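Local coordinates for BH0493 protein (Bacillus halodurans C-125, PDB 2QEE) that binds zinc and is a putative metal-dependent amidohydrolase, probably using the bound metal to promote hydrolysis, at residues E56-T61 / L79-L84; R154-L158 / W213-M217. All blocks are in the same frame, centred on the assembly; numbering follows the deposited sequence. Where two conformers were deposited one is given.

Interaction 1 of 2, residues E56-T61 / L79-L84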
ATOM      1  N   GLU C  56      -9.452 -12.008 -18.230  1.00 17.08           N
ATOM      2  CA  GLU C  56      -9.893 -12.954 -17.223  1.00 14.77           C
ATOM      3  C   GLU C  56     -10.237 -14.334 -17.810  1.00 14.85           C
ATOM      4  O   GLU C  56      -9.867 -15.333 -17.224  1.00 15.86           O
ATOM      5  CB  GLU C  56     -11.068 -12.372 -16.426  1.00 16.63           C
ATOM      6  CG  GLU C  56     -10.568 -11.180 -15.553  1.00 15.05           C
ATOM      7  CD  GLU C  56     -11.688 -10.543 -14.743  1.00 16.16           C
ATOM      8  OE1 GLU C  56     -12.619 -11.279 -14.319  1.00 16.96           O
ATOM      9  OE2 GLU C  56     -11.581  -9.302 -14.564  1.00 15.98           O
ATOM     10  N   VAL C  57     -10.879 -14.363 -18.984  1.00 15.81           N
ATOM     11  CA  VAL C  57     -11.316 -15.684 -19.528  1.00 15.92           C
ATOM     12  C   VAL C  57     -10.053 -16.472 -19.943  1.00 16.19           C
ATOM     13  O   VAL C  57      -9.975 -17.712 -19.789  1.00 17.69           O
ATOM     14  CB  VAL C  57     -12.331 -15.547 -20.709  1.00 17.80           C
ATOM     15  CG1 VAL C  57     -11.669 -15.033 -22.044  1.00 16.41           C
ATOM     16  CG2 VAL C  57     -13.083 -16.836 -20.891  1.00 16.39           C
ATOM     17  N   MET C  58      -9.050 -15.723 -20.393  1.00 17.51           N
ATOM     18  CA  MET C  58      -7.815 -16.407 -20.840  1.00 18.94           C
ATOM     19  C   MET C  58      -7.061 -17.095 -19.679  1.00 19.90           C
ATOM     20  O   MET C  58      -6.269 -18.012 -19.928  1.00 19.40           O
ATOM     21  CB  MET C  58      -6.917 -15.480 -21.680  1.00 18.14           C
ATOM     22  CG  MET C  58      -7.473 -15.022 -23.057  1.00 20.47           C
ATOM     23  SD  MET C  58      -8.221 -16.333 -24.139  1.00 32.80           S
ATOM     24  CE  MET C  58      -6.873 -17.343 -24.089  1.00 19.87           C
ATOM     25  N   ARG C  59      -7.325 -16.719 -18.412  1.00 19.96           N
ATOM     26  CA  ARG C  59      -6.760 -17.472 -17.277  1.00 19.42           C
ATOM     27  C   ARG C  59      -7.419 -18.809 -17.046  1.00 20.36           C
ATOM     28  O   ARG C  59      -6.847 -19.629 -16.384  1.00 20.95           O
ATOM     29  CB  ARG C  59      -6.844 -16.683 -15.956  1.00 20.31           C
ATOM     30  CG  ARG C  59      -5.883 -15.481 -15.950  1.00 18.70           C
ATOM     31  CD  ARG C  59      -5.723 -14.858 -14.540  1.00 18.12           C
ATOM     32  NE  ARG C  59      -5.298 -15.837 -13.534  1.00 14.30           N
ATOM     33  CZ  ARG C  59      -4.067 -16.382 -13.502  1.00 15.61           C
ATOM     34  NH1 ARG C  59      -3.141 -15.990 -14.367  1.00 13.13           N
ATOM     35  NH2 ARG C  59      -3.761 -17.276 -12.595  1.00 16.57           N
ATOM     36  N   TRP C  60      -8.630 -19.036 -17.591  1.00 18.69           N
ATOM     37  CA  TRP C  60      -9.369 -20.273 -17.346  1.00 19.01           C
ATOM     38  C   TRP C  60      -9.508 -21.169 -18.544  1.00 19.56           C
ATOM     39  O   TRP C  60      -9.500 -22.395 -18.396  1.00 22.65           O
ATOM     40  CB  TRP C  60     -10.800 -19.946 -16.876  1.00 19.13           C
ATOM     41  CG  TRP C  60     -10.921 -19.570 -15.402  1.00 16.69           C
ATOM     42  CD1 TRP C  60     -11.352 -18.332 -14.887  1.00 16.94           C
ATOM     43  CD2 TRP C  60     -10.711 -20.425 -14.274  1.00 17.96           C
ATOM     44  NE1 TRP C  60     -11.375 -18.392 -13.518  1.00 16.55           N
ATOM     45  CE2 TRP C  60     -10.980 -19.656 -13.109  1.00 14.04           C
ATOM     46  CE3 TRP C  60     -10.269 -21.749 -14.121  1.00 16.43           C
ATOM     47  CZ2 TRP C  60     -10.860 -20.184 -11.827  1.00 14.61           C
ATOM     48  CZ3 TRP C  60     -10.155 -22.289 -12.835  1.00 20.42           C
ATOM     49  CH2 TRP C  60     -10.450 -21.500 -11.701  1.00 16.80           C
ATOM     50  N   THR C  61      -9.672 -20.564 -19.709  1.00 19.51           N
ATOM     51  CA  THR C  61     -10.205 -21.338 -20.848  1.00 22.77           C
ATOM     52  C   THR C  61      -9.075 -22.132 -21.494  1.00 23.65           C
ATOM     53  O   THR C  61      -7.932 -21.710 -21.450  1.00 22.52           O
ATOM     54  CB  THR C  61     -10.928 -20.453 -21.899  1.00 23.77           C
ATOM     55  OG1 THR C  61     -11.566 -21.299 -22.877  1.00 24.68           O
ATOM     56  CG2 THR C  61     -10.020 -19.514 -22.590  1.00 20.70           C
ATOM     57  N   LEU C  79     -18.563 -17.802 -24.800  1.00 20.82           N
ATOM     58  CA  LEU C  79     -17.452 -18.457 -24.123  1.00 20.64           C
ATOM     59  C   LEU C  79     -17.191 -17.750 -22.748  1.00 19.08           C
ATOM     60  O   LEU C  79     -17.011 -18.421 -21.709  1.00 19.40           O
ATOM     61  CB  LEU C  79     -16.178 -18.357 -24.972  1.00 22.19           C
ATOM     62  CG  LEU C  79     -14.955 -19.052 -24.332  1.00 21.57           C
ATOM     63  CD1 LEU C  79     -15.116 -20.560 -24.189  1.00 24.58           C
ATOM     64  CD2 LEU C  79     -13.654 -18.691 -25.046  1.00 22.03           C
ATOM     65  N   ILE C  80     -17.112 -16.426 -22.797  1.00 17.41           N
ATOM     66  CA  ILE C  80     -16.851 -15.594 -21.564  1.00 16.76           C
ATOM     67  C   ILE C  80     -17.944 -15.865 -20.517  1.00 17.87           C
ATOM     68  O   ILE C  80     -17.632 -16.115 -19.345  1.00 18.66           O
ATOM     69  CB  ILE C  80     -16.618 -14.111 -21.890  1.00 15.82           C
ATOM     70  CG1 ILE C  80     -15.260 -14.002 -22.642  1.00 13.43           C
ATOM     71  CG2 ILE C  80     -16.663 -13.203 -20.586  1.00 17.49           C
ATOM     72  CD1 ILE C  80     -14.992 -12.634 -23.295  1.00 17.73           C
ATOM     73  N   TRP C  81     -19.202 -15.919 -20.970  1.00 18.03           N
ATOM     74  CA  TRP C  81     -20.318 -16.199 -20.077  1.00 17.65           C
ATOM     75  C   TRP C  81     -20.158 -17.562 -19.404  1.00 17.79           C
ATOM     76  O   TRP C  81     -20.213 -17.697 -18.178  1.00 16.35           O
ATOM     77  CB  TRP C  81     -21.658 -16.129 -20.839  1.00 17.31           C
ATOM     78  CG  TRP C  81     -22.841 -16.232 -19.962  1.00 20.13           C
ATOM     79  CD1 TRP C  81     -23.679 -17.302 -19.836  1.00 20.73           C
ATOM     80  CD2 TRP C  81     -23.390 -15.197 -19.126  1.00 19.87           C
ATOM     81  NE1 TRP C  81     -24.707 -17.014 -18.978  1.00 22.34           N
ATOM     82  CE2 TRP C  81     -24.568 -15.720 -18.537  1.00 19.26           C
ATOM     83  CE3 TRP C  81     -23.022 -13.879 -18.855  1.00 20.72           C
ATOM     84  CZ2 TRP C  81     -25.357 -14.973 -17.651  1.00 23.06           C
ATOM     85  CZ3 TRP C  81     -23.802 -13.126 -17.975  1.00 18.62           C
ATOM     86  CH2 TRP C  81     -24.941 -13.686 -17.363  1.00 21.27           C
ATOM     87  N   GLU C  82     -19.954 -18.600 -20.209  1.00 16.75           N
ATOM     88  CA  GLU C  82     -19.777 -19.939 -19.663  1.00 17.29           C
ATOM     89  C   GLU C  82     -18.571 -20.043 -18.697  1.00 17.94           C
ATOM     90  O   GLU C  82     -18.717 -20.597 -17.607  1.00 18.20           O
ATOM     91  CB  GLU C  82     -19.647 -20.945 -20.826  1.00 18.09           C
ATOM     92  CG  GLU C  82     -19.430 -22.376 -20.399  1.00 30.00           C
ATOM     93  CD  GLU C  82     -20.647 -23.031 -19.730  1.00 28.63           C
ATOM     94  OE1 GLU C  82     -21.791 -22.495 -19.816  1.00 31.62           O
ATOM     95  OE2 GLU C  82     -20.432 -24.080 -19.087  1.00 35.84           O
ATOM     96  N   GLU C  83     -17.423 -19.477 -19.075  1.00 18.40           N
ATOM     97  CA  GLU C  83     -16.184 -19.709 -18.326  1.00 17.86           C
ATOM     98  C   GLU C  83     -16.125 -18.870 -17.045  1.00 18.73           C
ATOM     99  O   GLU C  83     -15.600 -19.337 -16.058  1.00 16.89           O
ATOM    100  CB  GLU C  83     -14.960 -19.344 -19.166  1.00 18.21           C
ATOM    101  CG  GLU C  83     -14.798 -20.266 -20.444  1.00 16.25           C
ATOM    102  CD  GLU C  83     -14.072 -21.581 -20.139  1.00 30.18           C
ATOM    103  OE1 GLU C  83     -13.743 -21.853 -18.974  1.00 25.49           O
ATOM    104  OE2 GLU C  83     -13.774 -22.351 -21.099  1.00 29.18           O
ATOM    105  N   LEU C  84     -16.655 -17.650 -17.101  1.00 18.94           N
ATOM    106  CA  LEU C  84     -16.494 -16.718 -15.930  1.00 16.66           C
ATOM    107  C   LEU C  84     -17.764 -16.538 -15.102  1.00 17.25           C
ATOM    108  O   LEU C  84     -17.706 -16.005 -13.996  1.00 16.60           O
ATOM    109  CB  LEU C  84     -16.087 -15.352 -16.435  1.00 16.26           C
ATOM    110  CG  LEU C  84     -14.740 -15.206 -17.133  1.00 15.92           C
ATOM    111  CD1 LEU C  84     -14.469 -13.776 -17.403  1.00 13.21           C
ATOM    112  CD2 LEU C  84     -13.566 -15.901 -16.362  1.00 18.64           C
TER
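That a buried contact between a helix, with the turn that follows it, and a second helix can join an apolar knob to a single polar tie is illustrated by Val57, Leu84 and Glu83, the residues most covered where 56-61 meets 79-84. Val57, near the end of helix 51-58, packs as a knob into a hole formed by Leu79, Ile80, Glu83 and Leu84 of helix 73-86, with CG1 3.8 Å from Ile80 CG1 and CG2 3.6 Å from Glu83 CB. The backbones come close here, the CA atoms of Val57 and Ile80 being 5.9 Å apart. Leu84 reaches along the other segment, its CD1 3.8 Å from Glu56 CB and its CD2 3.6 Å from Trp60 CD1, and it also packs on Val57. Glu83 supplies the polar element. Its OE2 accepts a hydrogen bond of 3.0 Å from Thr61 OG1, where the chain has left the helix, while its OE1 forms a salt bridge with Arg88, which also makes a cation-pi contact with Trp60. Beyond the pair, Glu56 hydrogen-bonds Ser92 and forms a salt bridge with Arg316 of the second subunit, placing the contact at the subunit interface, away from the zinc site. The chemistry thus implies a close apolar fit at the helix end, with the buried carboxylate of Glu83 satisfied by both a hydroxyl and a guanidinium.

Interaction 2 of 2, residues R154-L158 / W213-M217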
ATOM      1  N   ARG C 154     -11.766  10.337 -37.378  1.00 27.64           N
ATOM      2  CA  ARG C 154     -11.392  11.569 -38.063  1.00 28.78           C
ATOM      3  C   ARG C 154     -12.488  11.990 -39.088  1.00 28.34           C
ATOM      4  O   ARG C 154     -12.825  13.172 -39.195  1.00 28.26           O
ATOM      5  CB  ARG C 154      -9.993  11.435 -38.714  1.00 28.68           C
ATOM      6  CG  ARG C 154      -9.397  12.801 -39.121  1.00 38.82           C
ATOM      7  CD  ARG C 154      -7.913  12.758 -39.570  1.00 32.68           C
ATOM      8  NE  ARG C 154      -7.736  11.886 -40.712  1.00 35.23           N
ATOM      9  CZ  ARG C 154      -7.446  10.596 -40.606  1.00 45.82           C
ATOM     10  NH1 ARG C 154      -7.305  10.053 -39.400  1.00 36.42           N
ATOM     11  NH2 ARG C 154      -7.282   9.849 -41.698  1.00 40.53           N
ATOM     12  N   ILE C 155     -13.091  11.003 -39.734  1.00 30.30           N
ATOM     13  CA  ILE C 155     -14.115  11.223 -40.795  1.00 34.54           C
ATOM     14  C   ILE C 155     -15.300  12.092 -40.347  1.00 34.52           C
ATOM     15  O   ILE C 155     -15.629  13.121 -40.992  1.00 35.09           O
ATOM     16  CB  ILE C 155     -14.622   9.874 -41.367  1.00 34.44           C
ATOM     17  CG1 ILE C 155     -13.481   9.186 -42.145  1.00 54.67           C
ATOM     18  CG2 ILE C 155     -15.773  10.114 -42.327  1.00 53.92           C
ATOM     19  CD1 ILE C 155     -13.846   7.864 -42.874  1.00 36.54           C
ATOM     20  N   SER C 156     -15.924  11.683 -39.242  1.00 32.91           N
ATOM     21  CA  SER C 156     -17.064  12.409 -38.699  1.00 32.37           C
ATOM     22  C   SER C 156     -16.687  13.872 -38.442  1.00 28.82           C
ATOM     23  O   SER C 156     -17.458  14.789 -38.751  1.00 30.71           O
ATOM     24  CB  SER C 156     -17.577  11.726 -37.424  1.00 34.38           C
ATOM     25  OG  SER C 156     -17.969  10.384 -37.680  1.00 40.80           O
ATOM     26  N   TRP C 157     -15.497  14.096 -37.876  1.00 23.40           N
ATOM     27  CA  TRP C 157     -15.036  15.430 -37.593  1.00 22.49           C
ATOM     28  C   TRP C 157     -14.905  16.214 -38.884  1.00 24.88           C
ATOM     29  O   TRP C 157     -15.363  17.342 -38.983  1.00 25.26           O
ATOM     30  CB  TRP C 157     -13.691  15.407 -36.886  1.00 23.58           C
ATOM     31  CG  TRP C 157     -13.862  14.926 -35.426  1.00 22.29           C
ATOM     32  CD1 TRP C 157     -13.450  13.730 -34.892  1.00 20.91           C
ATOM     33  CD2 TRP C 157     -14.521  15.639 -34.364  1.00 22.23           C
ATOM     34  NE1 TRP C 157     -13.799  13.660 -33.540  1.00 23.06           N
ATOM     35  CE2 TRP C 157     -14.449  14.822 -33.195  1.00 24.10           C
ATOM     36  CE3 TRP C 157     -15.141  16.893 -34.275  1.00 22.57           C
ATOM     37  CZ2 TRP C 157     -15.027  15.221 -31.964  1.00 21.57           C
ATOM     38  CZ3 TRP C 157     -15.702  17.294 -33.050  1.00 23.89           C
ATOM     39  CH2 TRP C 157     -15.623  16.446 -31.905  1.00 21.20           C
ATOM     40  N   LEU C 158     -14.229  15.594 -39.835  1.00 25.32           N
ATOM     41  CA  LEU C 158     -14.009  16.245 -41.136  1.00 27.42           C
ATOM     42  C   LEU C 158     -15.313  16.444 -41.894  1.00 29.57           C
ATOM     43  O   LEU C 158     -15.412  17.393 -42.673  1.00 33.32           O
ATOM     44  CB  LEU C 158     -12.938  15.502 -41.944  1.00 28.32           C
ATOM     45  CG  LEU C 158     -11.486  15.647 -41.404  1.00 23.02           C
ATOM     46  CD1 LEU C 158     -10.484  14.844 -42.221  1.00 32.38           C
ATOM     47  CD2 LEU C 158     -10.961  17.103 -41.199  1.00 32.80           C
ATOM     48  N   TRP C 213      -6.902  21.217 -34.554  1.00 23.38           N
ATOM     49  CA  TRP C 213      -7.805  20.236 -33.934  1.00 20.83           C
ATOM     50  C   TRP C 213      -8.535  20.824 -32.718  1.00 20.75           C
ATOM     51  O   TRP C 213      -9.677  20.483 -32.476  1.00 22.18           O
ATOM     52  CB  TRP C 213      -7.042  18.958 -33.586  1.00 20.19           C
ATOM     53  CG  TRP C 213      -6.967  18.138 -34.818  1.00 21.27           C
ATOM     54  CD1 TRP C 213      -5.876  17.961 -35.632  1.00 23.69           C
ATOM     55  CD2 TRP C 213      -8.058  17.457 -35.436  1.00 20.63           C
ATOM     56  NE1 TRP C 213      -6.238  17.173 -36.717  1.00 24.15           N
ATOM     57  CE2 TRP C 213      -7.572  16.857 -36.611  1.00 24.90           C
ATOM     58  CE3 TRP C 213      -9.408  17.296 -35.108  1.00 23.77           C
ATOM     59  CZ2 TRP C 213      -8.392  16.082 -37.444  1.00 26.49           C
ATOM     60  CZ3 TRP C 213     -10.220  16.525 -35.926  1.00 25.08           C
ATOM     61  CH2 TRP C 213      -9.709  15.925 -37.084  1.00 29.24           C
ATOM     62  N   ILE C 214      -7.888  21.734 -32.025  1.00 20.52           N
ATOM     63  CA  ILE C 214      -8.521  22.491 -30.945  1.00 22.50           C
ATOM     64  C   ILE C 214      -9.703  23.259 -31.506  1.00 24.61           C
ATOM     65  O   ILE C 214     -10.784  23.187 -30.965  1.00 22.65           O
ATOM     66  CB  ILE C 214      -7.537  23.429 -30.244  1.00 21.21           C
ATOM     67  CG1 ILE C 214      -6.560  22.612 -29.342  1.00 19.55           C
ATOM     68  CG2 ILE C 214      -8.326  24.483 -29.371  1.00 22.41           C
ATOM     69  CD1 ILE C 214      -5.387  23.382 -28.868  1.00 20.87           C
ATOM     70  N   GLU C 215      -9.501  23.956 -32.619  1.00 26.65           N
ATOM     71  CA  GLU C 215     -10.557  24.745 -33.244  0.50 27.36           C
ATOM     72  C   GLU C 215     -11.722  23.845 -33.647  1.00 26.29           C
ATOM     73  O   GLU C 215     -12.885  24.137 -33.394  1.00 27.47           O
ATOM     74  CB  GLU C 215      -9.974  25.449 -34.472  0.50 28.11           C
ATOM     75  CG  GLU C 215     -10.986  26.064 -35.411  0.50 42.36           C
ATOM     76  CD  GLU C 215     -10.317  26.857 -36.516  0.50 28.95           C
ATOM     77  OE1 GLU C 215      -9.114  26.619 -36.805  0.50 42.03           O
ATOM     78  OE2 GLU C 215     -11.003  27.738 -37.091  0.50 45.57           O
ATOM     79  N   ARG C 216     -11.394  22.732 -34.273  1.00 24.66           N
ATOM     80  CA  ARG C 216     -12.379  21.785 -34.720  1.00 24.67           C
ATOM     81  C   ARG C 216     -13.208  21.108 -33.588  1.00 25.65           C
ATOM     82  O   ARG C 216     -14.448  20.967 -33.687  1.00 24.16           O
ATOM     83  CB  ARG C 216     -11.692  20.724 -35.565  1.00 27.13           C
ATOM     84  CG  ARG C 216     -12.624  19.887 -36.382  1.00 36.22           C
ATOM     85  CD  ARG C 216     -11.833  19.099 -37.466  1.00 46.46           C
ATOM     86  NE  ARG C 216     -11.260  19.927 -38.555  1.00 48.82           N
ATOM     87  CZ  ARG C 216      -9.958  20.037 -38.828  1.00 45.42           C
ATOM     88  NH1 ARG C 216      -9.051  19.385 -38.119  1.00 52.03           N
ATOM     89  NH2 ARG C 216      -9.552  20.797 -39.831  1.00 56.74           N
ATOM     90  N   MET C 217     -12.516  20.650 -32.544  1.00 23.96           N
ATOM     91  CA  MET C 217     -13.142  19.778 -31.542  1.00 23.17           C
ATOM     92  C   MET C 217     -13.645  20.523 -30.319  1.00 21.25           C
ATOM     93  O   MET C 217     -14.494  19.983 -29.577  1.00 22.47           O
ATOM     94  CB  MET C 217     -12.117  18.755 -31.062  1.00 22.68           C
ATOM     95  CG  MET C 217     -11.851  17.617 -31.999  1.00 25.46           C
ATOM     96  SD  MET C 217     -10.701  16.465 -31.196  1.00 24.71           S
ATOM     97  CE  MET C 217     -10.614  15.205 -32.462  1.00 20.21           C
TER
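A cluster of aromatic side chains and one methionine, centred on a tryptophan pair, fills the angle between the ends of helices 151-158 and 200-217. Trp157, the residue most covered, points toward the second helix and presents a face to the edge of Trp213 in an offset edge-to-face pair: the centroids of the Trp157 five-membered ring and the Trp213 six-membered ring lie 5.9 Å apart, with the planes at 90°. Met217 covers the Trp157 indole as well. Its CG stands 3.8 Å from the centroid of the six-membered ring, almost on the ring normal, in a CH-pi contact; its SD, 4.8 Å from the same centroid, adds an oblique Met-aromatic contact, and its CE comes within 3.7 Å of Trp157 NE1. At the more open side Leu158 CD2 lies over a face of the Arg216 guanidinium, 3.9 Å from Arg216 NE, while Arg154 CG rests 3.7 Å from Trp213 CH2; the charged end of Arg154 turns to Asp151 in a salt bridge. Phe36 and Phe209 extend the aromatic group. No hydrogen bond crosses between these segments, whose axes approach to 11.5 Å at 74°, a separation bridged by the bulky side chains. The two steeply crossed helices, one following strand 139-143 and the other preceding strand 222-226, belong to the helical surround of the parallel strands, consistent with the beta/alpha-barrel fold of the amidohydrolase family.

How the interactions relate
Followed from the N terminus, the chain illustrates contacts made in series. Interaction 1 closes first, a local, mostly helical loop of 17 residues that turns helix 73-86 back against the end of helix 51-58, beside the second subunit. Only afterwards does interaction 2 open, spanning 54 residues, including strands 167-168 and 171-172, before helix 200-217 returns to helix 151-158. The loops therefore neither nest nor cross. The centres of interaction 1 and interaction 2 lie about 39 Å apart and their nearest atoms about 27 Å apart, so they do not touch. One ties together early helices at a subunit boundary; the other joins two later helices that follow strand 139-143 and precede strand 222-226.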